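Local structure of alpha-L-arabinosidase (6D25) at residues V297-E300 against L301-H305; W288-T291 against L292-L296; A349-A352 against S353-D357; D243-Y246 against H247-E250. The protein probably hydrolyses terminal L-arabinofuranosyl groups from arabinoxylans, including internally di-substituted units, as a family GH51 arabinofuranosidase. All coordinates share one frame; numbering follows the deposited sequence.

Following the chain from the N terminus, contact 4 comes first. It closes the turn where the loop after strand 235-238 enters helix 246-256. Contact 2 and then contact 1 follow on helix 285-312, directly adjoining in sequence. Contact 3 comes last, on helix 346-361. Each closes only about one helical turn, so the four run in series and neither nest nor cross. Some of them touch in space. His-305 of contact 1 bonds to Asp-243 of contact 4, Met-298 packs on Asn-355 of contact 3, and Thr-295 of contact 2 bonds to the same Asn-355. Helix 285-312 thus lies against both other helices around the eight-stranded parallel barrel.

Contact 1: V297-E300 against L301-H305; sequences VMDE and LITKH
Glu-300 and Lys-304 form a salt bridge one helical turn apart, with OE2 of Glu-300 2.9 Å from NZ of Lys-304. The two chains start on different courses. CG of Glu-300 is anti to its backbone N (chi1 174°), while CG of Lys-304 lies beside its own N (chi1 -74°). Both then run extended, and their ends converge on the exposed side of the helix. The ammonium meets the anti side of OE2, 34° out of the carboxylate plane. The opposite charges probably offset each other on this exposed side.

Leu-301 lies on a buried side. Its CG sits 4.0 Å from CG1 of Val-297 and 3.5 Å from O of Val-297, the same oxygen that accepts from the Leu-301 N at 3.0 Å. Met-298 fills another buried side. Its chain bends at two successive bonds, CB-CG and CG-SD, and CG comes 3.7 Å from CD1 of Ile-302. The sulfur is also beside that methyl, with SD and CD1 of Ile-302 3.8 Å apart.

Thr-303 adds a second grip on the backbone. Its OG1 donates to O of Asp-299 at 2.8 Å, and its N donates to the same oxygen. The two donors arrive from opposite faces of the carbonyl plane. The Asp-299 carboxylate turns elsewhere, to His-362.

Around this turn of helix 285-312, Met-298 and Leu-301 press on strand 262-269 of the barrel. Met-298 and Ile-302 also meet helix 346-361, and Leu-301 and Lys-304 touch Tyr-246 of helix 246-256.

Contact 2: W288-T291 against L292-L296; sequences WIQT and LSRTL
Trp-288 holds CG anti to its backbone N (chi1 168°), whereas Leu-292 turns CG anti to its carbonyl carbon (chi1 -59°). These settings bring the leucine back along the helix to the indole. One methyl, CD1 of Leu-292, lies over a face of the ring, 3.6 Å above its plane and offset toward the rim. It is 3.7 Å from NE1 and 3.8 Å from CE2 of Trp-288. This is a CH-pi contact. The indole N-H is used elsewhere, on the carbonyl of Leu-448.

The second pair is polar. Gln-290 and Arg-294 run side by side in the same direction, with their amide and guanidinium planes 70° apart. NE of Arg-294 donates to OE1 of Gln-290 in the amide carbonyl plane. The bond is bent, and its modelled length of 2.5 Å is short enough to be doubtful. OE1 also accepts from the backbone N of Gly-272, a second partner that does not depend on the doubtful length.

Thr-295 directs its hydroxyl away from this turn, to Thr-269 and Asn-355. Its N bonds to O of Thr-291 at 2.9 Å.

Trp-288 packs on helix 346-361 and on Tyr-419 of strand 407-421. The buried aromatic and aliphatic side against a polar outer edge is that of an amphipathic barrel helix. Here it joins the (beta/alpha)8 barrel to the beta domain, the two-part architecture of GH51 arabinofuranosidases.

Contact 3: A349-A352 against S353-D357; sequences ALVA and SLNFD
Asn-355 and Val-351 meet one turn apart on helix 346-361, an outer helix of the (beta/alpha)8 barrel. This is the tight part of the contact. O of Val-351 takes two bonds from one residue: the Asn-355 N at 3.1 Å and the Asn-355 ND2 at 2.8 Å. They reach the oxygen from opposite faces of its plane. The ND2 bond is nearly straight at 171°, but it comes from above the carbonyl plane. The oxygen does lie close to the plane of the donating amide. CG of Asn-355 sits beside its own backbone N, which folds the amide back along the helix toward Val-351. CG1 of Val-351 also touches ND2, at 3.7 Å. ND2 makes a further bond to Thr-295 on helix 285-312, and this helps fix how the amide is turned.

The Ala-352 and Phe-356 side chains pack more loosely, with CB of Ala-352 4.4 Å from CE2 of Phe-356. There is no solvent side, since all the touching residues are buried. Val-397 of helix 393-400 touches both Ala-352 and Phe-356, and Phe-398 meets the Phe-356 ring edge-to-face. Ser-353 reaches Thr-446 of the beta domain through its hydroxyl.

Within this turn, the closest approach to the phenyl ring is by a carbonyl. O of Ala-352 accepts from the Phe-356 N, and it also stands 3.2 Å above one face of the Phe-356 ring, near CG.

Contact 4: D243-Y246 against H247-E250; sequences DDDY and HWTE
An N-cap starts helix 246-256, just after the loop that leaves barrel strand 235-238. Asp-245 is the cap residue. Its CG is anti to the backbone N (chi1 -170°), which turns the carboxylate toward the first helical turn. OD1 of Asp-245 accepts from N of Trp-248 at 3.3 Å. The bond is long, and the donor comes from above the carboxylate plane, 67° out of it. Trp-248 N also makes a weak bond to O of Asp-245. The other carboxylate oxygen, OD2 of Asp-245, rests 3.4 Å from CB of Trp-248.

A water extends the cap. It donates to OD1 of Asp-245 at 3.0 Å and accepts from N of His-247 at 3.1 Å. One carboxylate oxygen thus serves two backbone N-H groups, one directly and one through water. Thr-249 N bonds only weakly to O of Asp-245, and the first firm backbone bond is N of Glu-250 to O of Tyr-246 at 3.0 Å.

Asp-245 is also the centre of an inverse gamma turn that leads the chain into the helix. Just ahead of it, O of Asp-244 lies 3.3 Å above one face of the Tyr-246 ring.

The side chains beyond the cap tie down elsewhere: His-247 to Glu-213, the Trp-248 indole to Pro-239, and Glu-250 to Tyr-312 and Lys-311. A carboxylate at the start of a helix should be favoured by the helix dipole, so Asp-245 is probably stabilised in its charged form.

Contact 1: V297-E300 against L301-H305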
loop_
_atom_site.group_PDB
_atom_site.type_symbol
_atom_site.label_atom_id
_atom_site.label_comp_id
_atom_site.label_asym_id
_atom_site.label_seq_id
_atom_site.Cartn_x
_atom_site.Cartn_y
_atom_site.Cartn_z
ATOM N N VAL A 297 4.559 -31.965 -17.234
ATOM C CA VAL A 297 5.465 -30.830 -17.113
ATOM C C VAL A 297 5.607 -30.428 -15.613
ATOM O O VAL A 297 6.629 -29.868 -15.199
ATOM C CB VAL A 297 4.967 -29.668 -17.994
ATOM C CG1 VAL A 297 5.730 -28.376 -17.727
ATOM C CG2 VAL A 297 5.018 -29.993 -19.475
ATOM N N MET A 298 4.598 -30.740 -14.806
ATOM C CA MET A 298 4.671 -30.511 -13.345
ATOM C C MET A 298 6.008 -30.996 -12.759
ATOM O O MET A 298 6.555 -30.347 -11.864
ATOM C CB MET A 298 3.508 -31.202 -12.637
ATOM C CG MET A 298 3.479 -31.005 -11.133
ATOM S SD MET A 298 3.113 -29.327 -10.606
ATOM C CE MET A 298 1.337 -29.243 -10.820
ATOM N N ASP A 299 6.536 -32.135 -13.234
ATOM C CA ASP A 299 7.756 -32.656 -12.660
ATOM C C ASP A 299 8.939 -31.701 -12.913
ATOM O O ASP A 299 9.711 -31.424 -12.010
ATOM C CB ASP A 299 8.096 -34.056 -13.169
ATOM C CG ASP A 299 9.300 -34.617 -12.421
ATOM O OD1 ASP A 299 9.205 -34.863 -11.235
ATOM O OD2 ASP A 299 10.342 -34.717 -13.019
ATOM N N GLU A 300 9.072 -31.201 -14.148
ATOM C CA GLU A 300 10.130 -30.255 -14.496
ATOM C C GLU A 300 9.988 -28.964 -13.673
ATOM O O GLU A 300 10.976 -28.434 -13.164
ATOM C CB GLU A 300 10.078 -29.950 -15.999
ATOM C CG GLU A 300 11.044 -28.879 -16.424
ATOM C CD GLU A 300 10.948 -28.462 -17.887
ATOM O OE1 GLU A 300 10.248 -29.164 -18.675
ATOM O OE2 GLU A 300 11.594 -27.434 -18.214
ATOM N N LEU A 301 8.764 -28.436 -13.572
ATOM C CA LEU A 301 8.522 -27.200 -12.805
ATOM C C LEU A 301 8.923 -27.400 -11.343
ATOM O O LEU A 301 9.643 -26.553 -10.776
ATOM C CB LEU A 301 7.048 -26.812 -12.891
ATOM C CG LEU A 301 6.523 -26.462 -14.283
ATOM C CD1 LEU A 301 5.038 -26.161 -14.194
ATOM C CD2 LEU A 301 7.270 -25.295 -14.924
ATOM N N ILE A 302 8.471 -28.484 -10.710
ATOM C CA ILE A 302 8.835 -28.713 -9.315
ATOM C C ILE A 302 10.358 -28.811 -9.164
ATOM O O ILE A 302 10.942 -28.226 -8.239
ATOM C CB ILE A 302 8.121 -29.947 -8.755
ATOM C CG1 ILE A 302 6.625 -29.654 -8.606
ATOM C CG2 ILE A 302 8.748 -30.393 -7.450
ATOM C CD1 ILE A 302 5.765 -30.868 -8.290
ATOM N N THR A 303 10.996 -29.541 -10.090
ATOM C CA THR A 303 12.428 -29.742 -10.029
ATOM C C THR A 303 13.135 -28.395 -10.026
ATOM O O THR A 303 13.988 -28.121 -9.178
ATOM C CB THR A 303 12.906 -30.672 -11.158
ATOM O OG1 THR A 303 12.223 -31.915 -10.935
ATOM C CG2 THR A 303 14.398 -30.875 -11.173
ATOM N N LYS A 304 12.802 -27.572 -10.997
ATOM C CA LYS A 304 13.522 -26.309 -11.206
ATOM C C LYS A 304 13.170 -25.298 -10.119
ATOM O O LYS A 304 14.081 -24.610 -9.633
ATOM C CB LYS A 304 13.274 -25.779 -12.615
ATOM C CG LYS A 304 14.038 -26.570 -13.659
ATOM C CD LYS A 304 13.833 -26.143 -15.075
ATOM C CE LYS A 304 14.670 -27.005 -16.003
ATOM N NZ LYS A 304 14.330 -26.743 -17.417
ATOM N N HIS A 305 11.904 -25.169 -9.754
ATOM C CA HIS A 305 11.558 -24.273 -8.618
ATOM C C HIS A 305 12.234 -24.750 -7.325
ATOM O O HIS A 305 12.731 -23.921 -6.562
ATOM C CB HIS A 305 10.043 -24.158 -8.436
ATOM C CG HIS A 305 9.350 -23.352 -9.494
ATOM N ND1 HIS A 305 9.654 -22.010 -9.727
ATOM C CD2 HIS A 305 8.357 -23.683 -10.352
ATOM C CE1 HIS A 305 8.887 -21.567 -10.706
ATOM N NE2 HIS A 305 8.081 -22.567 -11.100
#

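Contact 2: W288-T291 against L292-L296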
loop_
_atom_site.group_PDB
_atom_site.type_symbol
_atom_site.label_atom_id
_atom_site.label_comp_id
_atom_site.label_asym_id
_atom_site.label_seq_id
_atom_site.Cartn_x
_atom_site.Cartn_y
_atom_site.Cartn_z
ATOM N N TRP A 288 -5.852 -36.625 -26.051
ATOM C CA TRP A 288 -5.515 -37.469 -24.885
ATOM C C TRP A 288 -4.030 -37.318 -24.545
ATOM O O TRP A 288 -3.664 -36.895 -23.427
ATOM C CB TRP A 288 -5.881 -38.919 -25.202
ATOM C CG TRP A 288 -5.375 -39.973 -24.273
ATOM C CD1 TRP A 288 -4.222 -40.686 -24.421
ATOM C CD2 TRP A 288 -6.034 -40.498 -23.103
ATOM N NE1 TRP A 288 -4.103 -41.602 -23.416
ATOM C CE2 TRP A 288 -5.180 -41.494 -22.573
ATOM C CE3 TRP A 288 -7.225 -40.209 -22.429
ATOM C CZ2 TRP A 288 -5.501 -42.221 -21.424
ATOM C CZ3 TRP A 288 -7.547 -40.922 -21.289
ATOM C CH2 TRP A 288 -6.684 -41.916 -20.788
ATOM N N ILE A 289 -3.169 -37.641 -25.523
ATOM C CA ILE A 289 -1.744 -37.655 -25.222
ATOM C C ILE A 289 -1.246 -36.227 -24.970
ATOM O O ILE A 289 -0.359 -36.044 -24.127
ATOM C CB ILE A 289 -0.934 -38.369 -26.323
ATOM C CG1 ILE A 289 0.463 -38.739 -25.796
ATOM C CG2 ILE A 289 -0.894 -37.539 -27.595
ATOM C CD1 ILE A 289 1.279 -39.571 -26.743
ATOM N N GLN A 290 -1.806 -35.224 -25.659
ATOM C CA GLN A 290 -1.403 -33.841 -25.434
ATOM C C GLN A 290 -1.699 -33.435 -23.970
ATOM O O GLN A 290 -0.895 -32.760 -23.352
ATOM C CB GLN A 290 -2.083 -32.863 -26.401
ATOM C CG GLN A 290 -1.373 -31.493 -26.392
ATOM C CD GLN A 290 -2.174 -30.206 -26.478
ATOM O OE1 GLN A 290 -1.755 -29.176 -25.892
ATOM N NE2 GLN A 290 -3.279 -30.231 -27.246
ATOM N N THR A 291 -2.854 -33.826 -23.455
ATOM C CA THR A 291 -3.221 -33.501 -22.086
ATOM C C THR A 291 -2.237 -34.138 -21.091
ATOM O O THR A 291 -1.778 -33.490 -20.150
ATOM C CB THR A 291 -4.658 -33.953 -21.784
ATOM O OG1 THR A 291 -5.533 -33.365 -22.735
ATOM C CG2 THR A 291 -5.094 -33.583 -20.397
ATOM N N LEU A 292 -1.913 -35.415 -21.295
ATOM C CA LEU A 292 -1.028 -36.094 -20.389
ATOM C C LEU A 292 0.400 -35.525 -20.490
ATOM O O LEU A 292 1.096 -35.393 -19.489
ATOM C CB LEU A 292 -1.071 -37.606 -20.670
ATOM C CG LEU A 292 -2.443 -38.264 -20.528
ATOM C CD1 LEU A 292 -2.338 -39.777 -20.693
ATOM C CD2 LEU A 292 -3.089 -37.909 -19.180
ATOM N N SER A 293 0.839 -35.207 -21.706
ATOM C CA SER A 293 2.138 -34.579 -21.919
ATOM C C SER A 293 2.211 -33.257 -21.143
ATOM O O SER A 293 3.191 -32.978 -20.404
ATOM C CB SER A 293 2.387 -34.361 -23.373
ATOM O OG SER A 293 3.671 -33.802 -23.588
ATOM N N ARG A 294 1.187 -32.440 -21.283
ATOM C CA ARG A 294 1.154 -31.175 -20.575
ATOM C C ARG A 294 1.138 -31.382 -19.058
ATOM O O ARG A 294 1.784 -30.603 -18.348
ATOM C CB ARG A 294 -0.033 -30.321 -21.025
ATOM C CG ARG A 294 0.275 -29.577 -22.316
ATOM C CD ARG A 294 -0.909 -28.816 -22.844
ATOM N NE ARG A 294 -0.595 -27.992 -24.014
ATOM C CZ ARG A 294 -0.291 -26.694 -23.950
ATOM N NH1 ARG A 294 0.008 -26.057 -25.064
ATOM N NH2 ARG A 294 -0.308 -26.050 -22.785
ATOM N N THR A 295 0.428 -32.385 -18.557
ATOM C CA THR A 295 0.330 -32.510 -17.095
ATOM C C THR A 295 1.702 -32.913 -16.522
ATOM O O THR A 295 2.067 -32.515 -15.425
ATOM C CB THR A 295 -0.824 -33.421 -16.665
ATOM O OG1 THR A 295 -1.355 -32.932 -15.423
ATOM C CG2 THR A 295 -0.390 -34.850 -16.458
ATOM N N LEU A 296 2.463 -33.690 -17.293
ATOM C CA LEU A 296 3.740 -34.214 -16.817
ATOM C C LEU A 296 4.806 -33.111 -16.653
ATOM O O LEU A 296 5.813 -33.321 -15.961
ATOM C CB LEU A 296 4.224 -35.302 -17.776
ATOM C CG LEU A 296 3.521 -36.656 -17.600
ATOM C CD1 LEU A 296 3.888 -37.584 -18.751
ATOM C CD2 LEU A 296 3.923 -37.298 -16.309
#

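Contact 3: A349-A352 against S353-D357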
loop_
_atom_site.group_PDB
_atom_site.type_symbol
_atom_site.label_atom_id
_atom_site.label_comp_id
_atom_site.label_asym_id
_atom_site.label_seq_id
_atom_site.Cartn_x
_atom_site.Cartn_y
_atom_site.Cartn_z
ATOM N N ALA A 349 -8.848 -38.556 -14.489
ATOM C CA ALA A 349 -8.331 -39.513 -13.493
ATOM C C ALA A 349 -6.827 -39.704 -13.695
ATOM O O ALA A 349 -6.070 -39.662 -12.717
ATOM C CB ALA A 349 -9.051 -40.811 -13.600
ATOM N N LEU A 350 -6.400 -39.948 -14.949
ATOM C CA LEU A 350 -4.959 -40.140 -15.176
ATOM C C LEU A 350 -4.164 -38.878 -14.820
ATOM O O LEU A 350 -3.028 -38.987 -14.320
ATOM C CB LEU A 350 -4.700 -40.594 -16.621
ATOM C CG LEU A 350 -4.713 -42.114 -16.798
ATOM C CD1 LEU A 350 -6.127 -42.678 -16.808
ATOM C CD2 LEU A 350 -3.996 -42.543 -18.036
ATOM N N VAL A 351 -4.713 -37.692 -15.121
ATOM C CA VAL A 351 -4.054 -36.470 -14.726
ATOM C C VAL A 351 -3.796 -36.497 -13.216
ATOM O O VAL A 351 -2.679 -36.205 -12.760
ATOM C CB VAL A 351 -4.830 -35.207 -15.152
ATOM C CG1 VAL A 351 -4.378 -33.976 -14.404
ATOM C CG2 VAL A 351 -4.715 -34.992 -16.653
ATOM N N ALA A 352 -4.807 -36.856 -12.433
ATOM C CA ALA A 352 -4.629 -36.888 -10.974
ATOM C C ALA A 352 -3.582 -37.926 -10.563
ATOM O O ALA A 352 -2.726 -37.622 -9.726
ATOM C CB ALA A 352 -5.960 -37.126 -10.303
ATOM N N SER A 353 -3.617 -39.152 -11.119
ATOM C CA SER A 353 -2.667 -40.182 -10.677
ATOM C C SER A 353 -1.238 -39.762 -11.027
ATOM O O SER A 353 -0.325 -39.944 -10.192
ATOM C CB SER A 353 -2.974 -41.577 -11.203
ATOM O OG SER A 353 -2.851 -41.603 -12.608
ATOM N N LEU A 354 -1.048 -39.146 -12.166
ATOM C CA LEU A 354 0.318 -38.751 -12.560
ATOM C C LEU A 354 0.856 -37.649 -11.637
ATOM O O LEU A 354 2.034 -37.657 -11.267
ATOM C CB LEU A 354 0.331 -38.313 -14.019
ATOM C CG LEU A 354 -0.039 -39.379 -15.041
ATOM C CD1 LEU A 354 -0.158 -38.759 -16.416
ATOM C CD2 LEU A 354 0.980 -40.485 -15.047
ATOM N N ASN A 355 0.005 -36.712 -11.255
ATOM C CA ASN A 355 0.398 -35.645 -10.363
ATOM C C ASN A 355 0.720 -36.178 -8.963
ATOM O O ASN A 355 1.750 -35.790 -8.378
ATOM C CB ASN A 355 -0.616 -34.515 -10.336
ATOM C CG ASN A 355 -0.419 -33.575 -11.498
ATOM O OD1 ASN A 355 0.369 -32.623 -11.404
ATOM N ND2 ASN A 355 -1.133 -33.819 -12.610
ATOM N N PHE A 356 -0.112 -37.067 -8.433
ATOM C CA PHE A 356 0.208 -37.698 -7.132
ATOM C C PHE A 356 1.550 -38.452 -7.174
ATOM O O PHE A 356 2.340 -38.342 -6.236
ATOM C CB PHE A 356 -0.899 -38.640 -6.696
ATOM C CG PHE A 356 -2.227 -37.973 -6.440
ATOM C CD1 PHE A 356 -2.305 -36.676 -5.944
ATOM C CD2 PHE A 356 -3.401 -38.688 -6.585
ATOM C CE1 PHE A 356 -3.528 -36.106 -5.609
ATOM C CE2 PHE A 356 -4.617 -38.108 -6.247
ATOM C CZ PHE A 356 -4.675 -36.817 -5.797
ATOM N N ASP A 357 1.804 -39.158 -8.269
ATOM C CA ASP A 357 3.091 -39.843 -8.432
ATOM C C ASP A 357 4.217 -38.810 -8.320
ATOM O O ASP A 357 5.180 -38.991 -7.560
ATOM C CB ASP A 357 3.172 -40.588 -9.762
ATOM C CG ASP A 357 2.249 -41.797 -9.935
ATOM O OD1 ASP A 357 1.658 -42.283 -8.904
ATOM O OD2 ASP A 357 2.108 -42.265 -11.141
#

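Contact 4: D243-Y246 against H247-E250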
loop_
_atom_site.group_PDB
_atom_site.type_symbol
_atom_site.label_atom_id
_atom_site.label_comp_id
_atom_site.label_asym_id
_atom_site.label_seq_id
_atom_site.Cartn_x
_atom_site.Cartn_y
_atom_site.Cartn_z
ATOM N N ASP A 243 3.470 -21.325 -13.322
ATOM C CA ASP A 243 4.139 -22.011 -14.416
ATOM C C ASP A 243 5.654 -21.931 -14.205
ATOM O O ASP A 243 6.126 -22.233 -13.122
ATOM C CB ASP A 243 3.723 -21.476 -15.792
ATOM C CG ASP A 243 2.236 -21.532 -16.083
ATOM O OD1 ASP A 243 1.542 -22.312 -15.408
ATOM O OD2 ASP A 243 1.768 -20.792 -17.011
ATOM N N ASP A 244 6.399 -21.542 -15.225
ATOM C CA ASP A 244 7.852 -21.580 -15.210
ATOM C C ASP A 244 8.418 -20.174 -14.916
ATOM O O ASP A 244 9.466 -19.796 -15.467
ATOM C CB ASP A 244 8.396 -22.122 -16.539
ATOM C CG ASP A 244 7.953 -21.316 -17.751
ATOM O OD1 ASP A 244 7.044 -20.495 -17.616
ATOM O OD2 ASP A 244 8.507 -21.534 -18.821
ATOM N N ASP A 245 7.780 -19.409 -14.036
ATOM C CA ASP A 245 8.276 -18.067 -13.678
ATOM C C ASP A 245 9.358 -18.220 -12.601
ATOM O O ASP A 245 9.121 -17.980 -11.396
ATOM C CB ASP A 245 7.135 -17.143 -13.225
ATOM C CG ASP A 245 7.536 -15.674 -13.063
ATOM O OD1 ASP A 245 8.717 -15.350 -13.246
ATOM O OD2 ASP A 245 6.631 -14.910 -12.675
ATOM N N TYR A 246 10.562 -18.574 -13.057
ATOM C CA TYR A 246 11.663 -18.853 -12.159
ATOM C C TYR A 246 12.152 -17.570 -11.493
ATOM O O TYR A 246 12.612 -17.606 -10.349
ATOM C CB TYR A 246 12.775 -19.607 -12.902
ATOM C CG TYR A 246 12.272 -20.932 -13.441
ATOM C CD1 TYR A 246 11.648 -21.843 -12.594
ATOM C CD2 TYR A 246 12.360 -21.264 -14.784
ATOM C CE1 TYR A 246 11.151 -23.051 -13.055
ATOM C CE2 TYR A 246 11.847 -22.469 -15.272
ATOM C CZ TYR A 246 11.219 -23.356 -14.411
ATOM O OH TYR A 246 10.695 -24.559 -14.859
ATOM N N HIS A 247 12.053 -16.447 -12.201
ATOM C CA HIS A 247 12.457 -15.179 -11.623
ATOM C C HIS A 247 11.609 -14.874 -10.374
ATOM O O HIS A 247 12.133 -14.347 -9.391
ATOM C CB HIS A 247 12.385 -14.066 -12.668
ATOM C CG HIS A 247 12.765 -12.734 -12.107
ATOM N ND1 HIS A 247 14.061 -12.426 -11.730
ATOM C CD2 HIS A 247 12.014 -11.636 -11.833
ATOM C CE1 HIS A 247 14.082 -11.148 -11.337
ATOM N NE2 HIS A 247 12.841 -10.649 -11.370
ATOM N N TRP A 248 10.342 -15.197 -10.403
ATOM C CA TRP A 248 9.475 -14.965 -9.265
ATOM C C TRP A 248 9.975 -15.750 -8.039
ATOM O O TRP A 248 10.151 -15.187 -6.938
ATOM C CB TRP A 248 8.040 -15.360 -9.610
ATOM C CG TRP A 248 7.065 -14.959 -8.546
ATOM C CD1 TRP A 248 6.891 -15.516 -7.310
ATOM C CD2 TRP A 248 6.220 -13.802 -8.589
ATOM N NE1 TRP A 248 5.949 -14.805 -6.615
ATOM C CE2 TRP A 248 5.533 -13.748 -7.365
ATOM C CE3 TRP A 248 5.988 -12.809 -9.544
ATOM C CZ2 TRP A 248 4.608 -12.740 -7.079
ATOM C CZ3 TRP A 248 5.087 -11.807 -9.258
ATOM C CH2 TRP A 248 4.398 -11.796 -8.052
ATOM N N THR A 249 10.245 -17.045 -8.230
ATOM C CA THR A 249 10.748 -17.856 -7.122
ATOM C C THR A 249 12.078 -17.308 -6.589
ATOM O O THR A 249 12.267 -17.245 -5.400
ATOM C CB THR A 249 10.951 -19.308 -7.584
ATOM O OG1 THR A 249 9.711 -19.753 -8.110
ATOM C CG2 THR A 249 11.384 -20.224 -6.461
ATOM N N GLU A 250 12.994 -16.969 -7.484
ATOM C CA GLU A 250 14.293 -16.453 -7.121
ATOM C C GLU A 250 14.130 -15.224 -6.196
ATOM O O GLU A 250 14.786 -15.135 -5.145
ATOM C CB GLU A 250 15.072 -16.105 -8.388
ATOM C CG GLU A 250 16.348 -15.361 -8.134
ATOM C CD GLU A 250 17.503 -16.228 -7.696
ATOM O OE1 GLU A 250 17.522 -17.423 -8.035
ATOM O OE2 GLU A 250 18.411 -15.671 -7.028
HETATM O O HOH W 1 10.973 -15.991 -15.037
#